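Protein Niban 2 (Homo sapiens, PDB 7CTP) may suppress apoptosis and promote melanoma cell invasion, and in the portion crystallised here joins a PH domain to a large body of long helices. Local coordinates at residues Gly96-Glu101 with Arg113-Ser118; Leu74-Glu79 with Arg167-Cys172; Gly36-Asn41 with Ser201-Pro206. One frame throughout, in Å; residues are numbered along the deposited sequence.

Contact 1 (Gly96-Glu101 with Arg113-Ser118); sequences GLVLYE and RAVINS
Leu99 O is held by two successive backbone amides of the facing strand: Arg113 N donates at 2.7 Å, and Ala114 N adds a weak bond at 3.4 Å. With both residues set against Leu99, the pairing opens with a classic beta bulge. Beyond it the register is regular and antiparallel. Leu99 N donates back to Ala114 O at 3.1 Å, and Leu97 and Ile116 exchange a pair of N-H...O hydrogen bonds as the next hydrogen-bonded pair. Val98 and Val115 form the non-hydrogen-bonded pair between, Val98 CG1 and Val115 CG2 meeting at 4.2 Å on the face opposite Leu97, Leu99 and Ile116. Strands 97-100 and 114-116 are the third and fourth of the PH domain, and 114-116 is an edge strand of its sheet. On the inner face Leu97 and Ile116 run alongside each other, with their CB atoms 4.1 Å apart. Ile116 CG1 stands anti to the carbonyl carbon (chi1 -60°), and CD1 beyond it touches both Leu99 CD1 and Leu97 CD2 at 4.1 Å. Phe171 and, from helix 176-194, Leu186 pack against this same apolar patch. Toward the solvent-exposed end the extended Glu101 meets Arg113, whose chain bends at chi2 (-63°). Their salt bridge is long, Glu101 OE1 to Arg113 NH1 3.5 Å, and loosely oriented, the carboxylate and guanidinium planes being turned 58° apart.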
loop_
_atom_site.group_PDB
_atom_site.type_symbol
_atom_site.label_atom_id
_atom_site.label_comp_id
_atom_site.label_asym_id
_atom_site.label_seq_id
_atom_site.Cartn_x
_atom_site.Cartn_y
_atom_site.Cartn_z
ATOM N N GLY A 96 -13.228 -2.882 7.634
ATOM C CA GLY A 96 -13.448 -1.807 8.575
ATOM C C GLY A 96 -13.456 -2.335 9.995
ATOM O O GLY A 96 -13.583 -3.535 10.238
ATOM N N LEU A 97 -13.266 -1.442 10.955
ATOM C CA LEU A 97 -13.387 -1.799 12.363
ATOM C C LEU A 97 -14.621 -1.081 12.895
ATOM O O LEU A 97 -14.647 0.152 12.957
ATOM C CB LEU A 97 -12.123 -1.424 13.138
ATOM C CG LEU A 97 -12.165 -1.628 14.650
ATOM C CD1 LEU A 97 -12.456 -3.091 14.992
ATOM C CD2 LEU A 97 -10.868 -1.168 15.281
ATOM N N VAL A 98 -15.645 -1.849 13.267
ATOM C CA VAL A 98 -16.958 -1.314 13.615
ATOM C C VAL A 98 -17.231 -1.587 15.086
ATOM O O VAL A 98 -17.195 -2.742 15.526
ATOM C CB VAL A 98 -18.056 -1.919 12.730
ATOM C CG1 VAL A 98 -19.358 -1.227 12.987
ATOM C CG2 VAL A 98 -17.666 -1.800 11.269
ATOM N N LEU A 99 -17.522 -0.530 15.842
ATOM C CA LEU A 99 -17.720 -0.616 17.286
ATOM C C LEU A 99 -19.173 -0.296 17.632
ATOM O O LEU A 99 -19.675 0.781 17.289
ATOM C CB LEU A 99 -16.774 0.337 18.012
ATOM C CG LEU A 99 -15.295 0.256 17.614
ATOM C CD1 LEU A 99 -14.475 1.317 18.337
ATOM C CD2 LEU A 99 -14.747 -1.125 17.909
ATOM N N TYR A 100 -19.838 -1.228 18.318
ATOM C CA TYR A 100 -21.183 -1.049 18.850
ATOM C C TYR A 100 -21.125 -0.966 20.368
ATOM O O TYR A 100 -20.162 -1.416 20.989
ATOM C CB TYR A 100 -22.101 -2.205 18.442
ATOM C CG TYR A 100 -22.307 -2.347 16.954
ATOM C CD1 TYR A 100 -21.404 -3.055 16.173
ATOM C CD2 TYR A 100 -23.415 -1.783 16.332
ATOM C CE1 TYR A 100 -21.592 -3.195 14.811
ATOM C CE2 TYR A 100 -23.613 -1.915 14.969
ATOM C CZ TYR A 100 -22.698 -2.624 14.216
ATOM O OH TYR A 100 -22.877 -2.764 12.858
ATOM N N GLU A 101 -22.182 -0.402 20.968
ATOM C CA GLU A 101 -22.227 -0.278 22.425
ATOM C C GLU A 101 -22.088 -1.644 23.089
ATOM O O GLU A 101 -21.287 -1.826 24.014
ATOM C CB GLU A 101 -23.522 0.415 22.858
ATOM C CG GLU A 101 -23.619 0.667 24.365
ATOM C CD GLU A 101 -24.623 1.752 24.718
ATOM O OE1 GLU A 101 -24.439 2.427 25.754
ATOM O OE2 GLU A 101 -25.601 1.927 23.962
ATOM N N ARG A 113 -21.325 2.873 16.905
ATOM C CA ARG A 113 -20.774 4.085 17.502
ATOM C C ARG A 113 -19.591 4.639 16.717
ATOM O O ARG A 113 -19.266 5.823 16.865
ATOM C CB ARG A 113 -20.349 3.810 18.947
ATOM C CG ARG A 113 -21.497 3.551 19.925
ATOM C CD ARG A 113 -22.412 4.766 20.061
ATOM N NE ARG A 113 -23.312 4.671 21.209
ATOM C CZ ARG A 113 -23.004 5.060 22.443
ATOM N NH1 ARG A 113 -23.891 4.934 23.424
ATOM N NH2 ARG A 113 -21.811 5.576 22.697
ATOM N N ALA A 114 -18.949 3.817 15.887
ATOM C CA ALA A 114 -17.772 4.224 15.130
ATOM C C ALA A 114 -17.545 3.224 14.003
ATOM O O ALA A 114 -17.802 2.031 14.171
ATOM C CB ALA A 114 -16.531 4.300 16.031
ATOM N N VAL A 115 -17.067 3.715 12.861
ATOM C CA VAL A 115 -16.651 2.875 11.734
ATOM C C VAL A 115 -15.274 3.362 11.306
ATOM O O VAL A 115 -15.142 4.487 10.812
ATOM C CB VAL A 115 -17.636 2.938 10.560
ATOM C CG1 VAL A 115 -17.138 2.080 9.415
ATOM C CG2 VAL A 115 -19.029 2.485 11.000
ATOM N N ILE A 116 -14.251 2.526 11.482
ATOM C CA ILE A 116 -12.855 2.957 11.379
ATOM C C ILE A 116 -12.187 2.310 10.170
ATOM O O ILE A 116 -12.140 1.078 10.058
ATOM C CB ILE A 116 -12.075 2.621 12.659
ATOM C CG1 ILE A 116 -12.705 3.314 13.867
ATOM C CG2 ILE A 116 -10.617 3.034 12.503
ATOM C CD1 ILE A 116 -12.291 2.690 15.200
ATOM N N ASN A 117 -11.661 3.141 9.270
ATOM C CA ASN A 117 -10.742 2.697 8.228
ATOM C C ASN A 117 -9.325 2.909 8.749
ATOM O O ASN A 117 -8.950 4.034 9.087
ATOM C CB ASN A 117 -10.978 3.473 6.927
ATOM C CG ASN A 117 -9.993 3.107 5.819
ATOM O OD1 ASN A 117 -8.776 3.244 5.966
ATOM N ND2 ASN A 117 -10.526 2.670 4.680
ATOM N N SER A 118 -8.541 1.834 8.831
ATOM C CA SER A 118 -7.268 1.874 9.547
ATOM C C SER A 118 -6.061 2.109 8.632
ATOM O O SER A 118 -4.928 1.814 9.025
ATOM C CB SER A 118 -7.095 0.585 10.355
ATOM O OG SER A 118 -7.161 -0.550 9.515
#

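Contact 2 (Leu74-Glu79 with Arg167-Cys172); sequences LFQHQE and RHYYFC
Phe75 and Cys172 exchange two backbone hydrogen bonds, Cys172 N reaching Phe75 O at 3.0 Å, and His77 N donates to Tyr170 O at 2.9 Å. The return bond of that last pair runs through a water, which accepts from Tyr170 N and donates to His77 O at 2.7 Å. The water also accepts from Gln76 NE2, so the inserted molecule is gripped by both strands and by a buried side chain.

The aliphatic part of Gln76 lies alongside the Phe171 ring: with CG anti to the backbone N (chi1 -172°), its CG comes 3.6 Å from Phe171 CE1, and Leu74 CD1 approaches CD1 of the same ring. On the opposite face of the sheet, Cys172 SG lies 3.8 Å from Phe75 CB and also makes an oblique sulfur-aromatic contact with the Phe75 ring, 5.2 Å from its centroid. Strands 70-77 and 169-173 are the first and last of the PH domain, and their antiparallel pairing sets them side by side in the middle of its sheet.

The aromatic pair is His77 with Tyr170, the tyrosine edge turned to the imidazole face in an offset edge-to-face stack with planes at 80°; Tyr170 OH is hydrogen-bonded to Tyr130 OH.

Charged and polar ends gather at Arg167. Its NE and NH1 both grip His168 O side-on, NH1 at 2.8 Å, which holds the guanidinium with one face over the rim of the Tyr169 ring. Glu79 OE1 lies above the guanidinium plane, 4.1 Å from Arg167 NH2, near enough only for charge attraction. An alanine in place of Arg167 would probably leave His168 O without these two donors, uncover that part of the Tyr169 ring and deprive Glu79 of a nearby positive charge.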
loop_
_atom_site.group_PDB
_atom_site.type_symbol
_atom_site.label_atom_id
_atom_site.label_comp_id
_atom_site.label_asym_id
_atom_site.label_seq_id
_atom_site.Cartn_x
_atom_site.Cartn_y
_atom_site.Cartn_z
ATOM N N LEU A 74 -14.539 -5.938 23.453
ATOM C CA LEU A 74 -13.325 -5.221 23.813
ATOM C C LEU A 74 -13.681 -4.135 24.810
ATOM O O LEU A 74 -14.832 -3.697 24.889
ATOM C CB LEU A 74 -12.667 -4.548 22.599
ATOM C CG LEU A 74 -12.188 -5.412 21.445
ATOM C CD1 LEU A 74 -11.427 -4.594 20.419
ATOM C CD2 LEU A 74 -11.324 -6.496 22.019
ATOM N N PHE A 75 -12.680 -3.676 25.550
ATOM C CA PHE A 75 -12.800 -2.410 26.247
ATOM C C PHE A 75 -12.180 -1.318 25.385
ATOM O O PHE A 75 -11.143 -1.534 24.755
ATOM C CB PHE A 75 -12.119 -2.471 27.609
ATOM C CG PHE A 75 -12.688 -3.518 28.510
ATOM C CD1 PHE A 75 -14.015 -3.461 28.904
ATOM C CD2 PHE A 75 -11.902 -4.562 28.959
ATOM C CE1 PHE A 75 -14.549 -4.425 29.744
ATOM C CE2 PHE A 75 -12.429 -5.536 29.797
ATOM C CZ PHE A 75 -13.754 -5.465 30.187
ATOM N N GLN A 76 -12.840 -0.164 25.322
ATOM C CA GLN A 76 -12.329 0.993 24.589
ATOM C C GLN A 76 -12.352 2.229 25.473
ATOM O O GLN A 76 -13.361 2.519 26.123
ATOM C CB GLN A 76 -13.136 1.263 23.317
ATOM C CG GLN A 76 -12.489 2.340 22.451
ATOM C CD GLN A 76 -13.446 2.983 21.464
ATOM O OE1 GLN A 76 -14.657 2.756 21.510
ATOM N NE2 GLN A 76 -12.904 3.806 20.569
ATOM N N HIS A 77 -11.245 2.959 25.485
ATOM C CA HIS A 77 -11.205 4.237 26.181
ATOM C C HIS A 77 -12.020 5.264 25.407
ATOM O O HIS A 77 -11.854 5.405 24.192
ATOM C CB HIS A 77 -9.764 4.703 26.329
ATOM C CG HIS A 77 -9.613 5.982 27.088
ATOM N ND1 HIS A 77 -9.617 7.219 26.477
ATOM C CD2 HIS A 77 -9.446 6.213 28.412
ATOM C CE1 HIS A 77 -9.459 8.158 27.394
ATOM N NE2 HIS A 77 -9.352 7.574 28.575
ATOM N N GLN A 78 -12.900 5.983 26.109
ATOM C CA GLN A 78 -13.781 6.973 25.493
ATOM C C GLN A 78 -13.173 8.363 25.650
ATOM O O GLN A 78 -12.867 8.789 26.769
ATOM C CB GLN A 78 -15.180 6.918 26.108
ATOM C CG GLN A 78 -15.824 5.549 26.012
ATOM C CD GLN A 78 -15.917 5.045 24.583
ATOM O OE1 GLN A 78 -16.410 5.742 23.698
ATOM N NE2 GLN A 78 -15.439 3.825 24.349
ATOM N N GLU A 79 -13.004 9.062 24.524
ATOM C CA GLU A 79 -12.322 10.353 24.538
ATOM C C GLU A 79 -13.105 11.392 25.334
ATOM O O GLU A 79 -12.511 12.211 26.046
ATOM C CB GLU A 79 -12.088 10.830 23.105
ATOM C CG GLU A 79 -11.302 12.125 22.980
ATOM C CD GLU A 79 -11.615 12.862 21.693
ATOM O OE1 GLU A 79 -10.984 12.552 20.657
ATOM O OE2 GLU A 79 -12.500 13.746 21.717
ATOM N N ARG A 167 -7.022 10.446 14.580
ATOM C CA ARG A 167 -7.126 10.227 16.015
ATOM C C ARG A 167 -6.604 8.841 16.381
ATOM O O ARG A 167 -6.472 7.946 15.544
ATOM C CB ARG A 167 -8.564 10.412 16.513
ATOM C CG ARG A 167 -9.527 9.294 16.191
ATOM C CD ARG A 167 -10.615 9.177 17.279
ATOM N NE ARG A 167 -10.145 8.418 18.445
ATOM C CZ ARG A 167 -10.844 8.212 19.565
ATOM N NH1 ARG A 167 -10.315 7.501 20.566
ATOM N NH2 ARG A 167 -12.067 8.711 19.691
ATOM N N HIS A 168 -6.264 8.686 17.650
ATOM C CA HIS A 168 -5.732 7.432 18.152
ATOM C C HIS A 168 -6.827 6.719 18.921
ATOM O O HIS A 168 -7.702 7.357 19.508
ATOM C CB HIS A 168 -4.519 7.661 19.050
ATOM C CG HIS A 168 -3.447 8.485 18.404
ATOM N ND1 HIS A 168 -2.414 9.056 19.115
ATOM C CD2 HIS A 168 -3.250 8.829 17.108
ATOM C CE1 HIS A 168 -1.625 9.717 18.285
ATOM N NE2 HIS A 168 -2.113 9.601 17.061
ATOM N N TYR A 169 -6.779 5.393 18.896
ATOM C CA TYR A 169 -7.765 4.552 19.562
ATOM C C TYR A 169 -7.073 3.686 20.599
ATOM O O TYR A 169 -5.970 3.185 20.362
ATOM C CB TYR A 169 -8.496 3.668 18.560
ATOM C CG TYR A 169 -9.258 4.442 17.524
ATOM C CD1 TYR A 169 -10.538 4.906 17.787
ATOM C CD2 TYR A 169 -8.698 4.722 16.286
ATOM C CE1 TYR A 169 -11.248 5.624 16.836
ATOM C CE2 TYR A 169 -9.399 5.432 15.331
ATOM C CZ TYR A 169 -10.673 5.877 15.612
ATOM O OH TYR A 169 -11.377 6.590 14.669
ATOM N N TYR A 170 -7.723 3.510 21.748
ATOM C CA TYR A 170 -7.146 2.776 22.865
ATOM C C TYR A 170 -8.096 1.659 23.263
ATOM O O TYR A 170 -9.237 1.924 23.661
ATOM C CB TYR A 170 -6.885 3.707 24.048
ATOM C CG TYR A 170 -6.267 5.025 23.641
ATOM C CD1 TYR A 170 -4.948 5.089 23.213
ATOM C CD2 TYR A 170 -7.006 6.200 23.668
ATOM C CE1 TYR A 170 -4.374 6.298 22.838
ATOM C CE2 TYR A 170 -6.441 7.411 23.293
ATOM C CZ TYR A 170 -5.125 7.450 22.880
ATOM O OH TYR A 170 -4.557 8.655 22.507
ATOM N N PHE A 171 -7.633 0.422 23.131
ATOM C CA PHE A 171 -8.387 -0.772 23.484
ATOM C C PHE A 171 -7.616 -1.564 24.531
ATOM O O PHE A 171 -6.400 -1.426 24.667
ATOM C CB PHE A 171 -8.620 -1.676 22.269
ATOM C CG PHE A 171 -9.272 -0.988 21.103
ATOM C CD1 PHE A 171 -10.610 -0.645 21.149
ATOM C CD2 PHE A 171 -8.550 -0.712 19.953
ATOM C CE1 PHE A 171 -11.219 -0.022 20.060
ATOM C CE2 PHE A 171 -9.144 -0.092 18.873
ATOM C CZ PHE A 171 -10.481 0.254 18.925
ATOM N N CYS A 172 -8.320 -2.418 25.269
ATOM C CA CYS A 172 -7.609 -3.468 25.986
ATOM C C CYS A 172 -8.480 -4.719 26.018
ATOM O O CYS A 172 -9.696 -4.676 25.792
ATOM C CB CYS A 172 -7.151 -3.019 27.395
ATOM S SG CYS A 172 -8.415 -2.715 28.584
HETATM O O HOH W 1 -10.340 4.835 21.969
#

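Contact 3 (Gly36-Asn41 with Ser201-Pro206); sequences GVALFN and SKVEGP
Ala38 faces the start of the second helix most directly. Its CB sits 3.6 Å from Val203 O, with Val203 CG1 at 4.2 Å and Pro206 CB at 4.4 Å, so one methyl group meets a backbone carbonyl, a branched side chain and a proline ring. The carbonyl of the same residue is linked by water: a single molecule donates to Ala38 O at 2.7 Å and to Lys202 O at 2.8 Å, bridging two backbone acceptors.

One residue on, Leu39 takes the tips of Val203. The valine has CG1 anti to its backbone N (chi1 180°), and this branch lies against the helix backbone, 3.9 Å from Leu39 N. The other branch, CG2, meets Leu39 CD1 at 4.0 Å, the two side chains passing at a slant, while Met300 of helix 260-337 also packs on the leucine. Phe40 turns from this interface toward Met308 and Ile311, so helix 10-48 packs against both helix 260-337 and the start of helix 204-218.

The second segment is shaped by its own turn: Ser201 OG accepts from Gly205 N at 2.8 Å. Lys202 NZ adds a second tie to helix 10-48 through a salt bridge with Glu46. The arrangement is a helix start docked on the flank of another helix, the N-cap residue Val203 supplying most of the apolar contact, here between helices 10-48 and 204-218 of the helical body.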
loop_
_atom_site.group_PDB
_atom_site.type_symbol
_atom_site.label_atom_id
_atom_site.label_comp_id
_atom_site.label_asym_id
_atom_site.label_seq_id
_atom_site.Cartn_x
_atom_site.Cartn_y
_atom_site.Cartn_z
ATOM N N GLY A 36 -2.261 11.944 -18.994
ATOM C CA GLY A 36 -2.116 11.545 -20.382
ATOM C C GLY A 36 -0.878 10.705 -20.636
ATOM O O GLY A 36 -0.850 9.900 -21.572
ATOM N N VAL A 37 0.162 10.894 -19.825
ATOM C CA VAL A 37 1.360 10.071 -19.950
ATOM C C VAL A 37 1.051 8.643 -19.521
ATOM O O VAL A 37 1.410 7.676 -20.201
ATOM C CB VAL A 37 2.516 10.672 -19.126
ATOM C CG1 VAL A 37 3.729 9.727 -19.123
ATOM C CG2 VAL A 37 2.905 12.065 -19.640
ATOM N N ALA A 38 0.363 8.493 -18.384
ATOM C CA ALA A 38 -0.049 7.170 -17.930
ATOM C C ALA A 38 -0.948 6.491 -18.952
ATOM O O ALA A 38 -0.842 5.276 -19.175
ATOM C CB ALA A 38 -0.765 7.274 -16.583
ATOM N N LEU A 39 -1.856 7.259 -19.566
ATOM C CA LEU A 39 -2.738 6.712 -20.594
ATOM C C LEU A 39 -1.937 6.240 -21.799
ATOM O O LEU A 39 -2.149 5.131 -22.307
ATOM C CB LEU A 39 -3.766 7.763 -21.012
ATOM C CG LEU A 39 -4.765 7.346 -22.100
ATOM C CD1 LEU A 39 -5.655 6.222 -21.594
ATOM C CD2 LEU A 39 -5.606 8.552 -22.510
ATOM N N PHE A 40 -1.001 7.067 -22.266
ATOM C CA PHE A 40 -0.173 6.667 -23.400
ATOM C C PHE A 40 0.619 5.399 -23.093
ATOM O O PHE A 40 0.702 4.488 -23.928
ATOM C CB PHE A 40 0.779 7.793 -23.794
ATOM C CG PHE A 40 1.765 7.380 -24.840
ATOM C CD1 PHE A 40 1.389 7.317 -26.170
ATOM C CD2 PHE A 40 3.056 7.008 -24.490
ATOM C CE1 PHE A 40 2.289 6.916 -27.139
ATOM C CE2 PHE A 40 3.960 6.604 -25.460
ATOM C CZ PHE A 40 3.573 6.566 -26.787
ATOM N N ASN A 41 1.233 5.326 -21.907
ATOM C CA ASN A 41 2.057 4.156 -21.591
ATOM C C ASN A 41 1.219 2.884 -21.543
ATOM O O ASN A 41 1.654 1.819 -22.006
ATOM C CB ASN A 41 2.790 4.355 -20.264
ATOM C CG ASN A 41 3.871 5.419 -20.345
ATOM O OD1 ASN A 41 4.441 5.666 -21.410
ATOM N ND2 ASN A 41 4.167 6.044 -19.210
ATOM N N SER A 201 -4.547 -1.244 -11.718
ATOM C CA SER A 201 -5.113 -0.059 -12.345
ATOM C C SER A 201 -4.234 0.357 -13.517
ATOM O O SER A 201 -3.017 0.512 -13.375
ATOM C CB SER A 201 -5.227 1.084 -11.336
ATOM O OG SER A 201 -5.509 2.303 -11.998
ATOM N N LYS A 202 -4.848 0.511 -14.687
ATOM C CA LYS A 202 -4.052 0.772 -15.878
ATOM C C LYS A 202 -3.590 2.215 -15.943
ATOM O O LYS A 202 -2.453 2.486 -16.333
ATOM C CB LYS A 202 -4.849 0.420 -17.137
ATOM C CG LYS A 202 -5.366 -1.009 -17.156
ATOM C CD LYS A 202 -6.070 -1.327 -18.463
ATOM C CE LYS A 202 -5.986 -2.817 -18.785
ATOM N NZ LYS A 202 -4.746 -3.184 -19.541
ATOM N N VAL A 203 -4.456 3.156 -15.574
ATOM C CA VAL A 203 -4.184 4.558 -15.867
ATOM C C VAL A 203 -4.282 5.403 -14.605
ATOM O O VAL A 203 -3.339 6.125 -14.265
ATOM C CB VAL A 203 -5.141 5.089 -16.945
ATOM C CG1 VAL A 203 -4.862 6.558 -17.241
ATOM C CG2 VAL A 203 -5.002 4.249 -18.215
ATOM N N GLU A 204 -5.427 5.324 -13.912
ATOM C CA GLU A 204 -5.668 6.197 -12.761
ATOM C C GLU A 204 -4.633 5.983 -11.664
ATOM O O GLU A 204 -4.127 6.947 -11.074
ATOM C CB GLU A 204 -7.075 5.961 -12.217
ATOM C CG GLU A 204 -8.178 6.544 -13.082
ATOM C CD GLU A 204 -9.559 6.268 -12.512
ATOM O OE1 GLU A 204 -9.667 6.017 -11.289
ATOM O OE2 GLU A 204 -10.530 6.300 -13.293
ATOM N N GLY A 205 -4.333 4.724 -11.352
ATOM C CA GLY A 205 -3.375 4.395 -10.320
ATOM C C GLY A 205 -1.992 4.966 -10.565
ATOM O O GLY A 205 -1.468 5.737 -9.754
ATOM N N PRO A 206 -1.366 4.588 -11.688
ATOM C CA PRO A 206 -0.039 5.146 -12.000
ATOM C C PRO A 206 -0.020 6.660 -12.131
ATOM O O PRO A 206 0.952 7.295 -11.714
ATOM C CB PRO A 206 0.321 4.462 -13.332
ATOM C CG PRO A 206 -0.445 3.190 -13.312
ATOM C CD PRO A 206 -1.743 3.506 -12.620
HETATM O O HOH W 2 -0.019 3.678 -17.162
#

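Overall arrangement
From the N terminus, helix 10-48 supplies the first half of contact 3, and the chain then runs through the whole PH sheet and helix 176-194 before residues 201-206 return to close that loop. Contact 2 is nested inside it, joining the first sheet strand to the last, and contact 1, between neighbouring strands 97-100 and 114-116, is nested inside contact 2; none of the loops cross. Contacts 1 and 2 share a core, centres about 11 Å apart, where Leu97 and Leu99 pack on Phe171, and Ile116 on Tyr169. Contact 3 lies in the helical body, its centre about 41 Å from that of contact 2 and on the opposite side of the chain's centre.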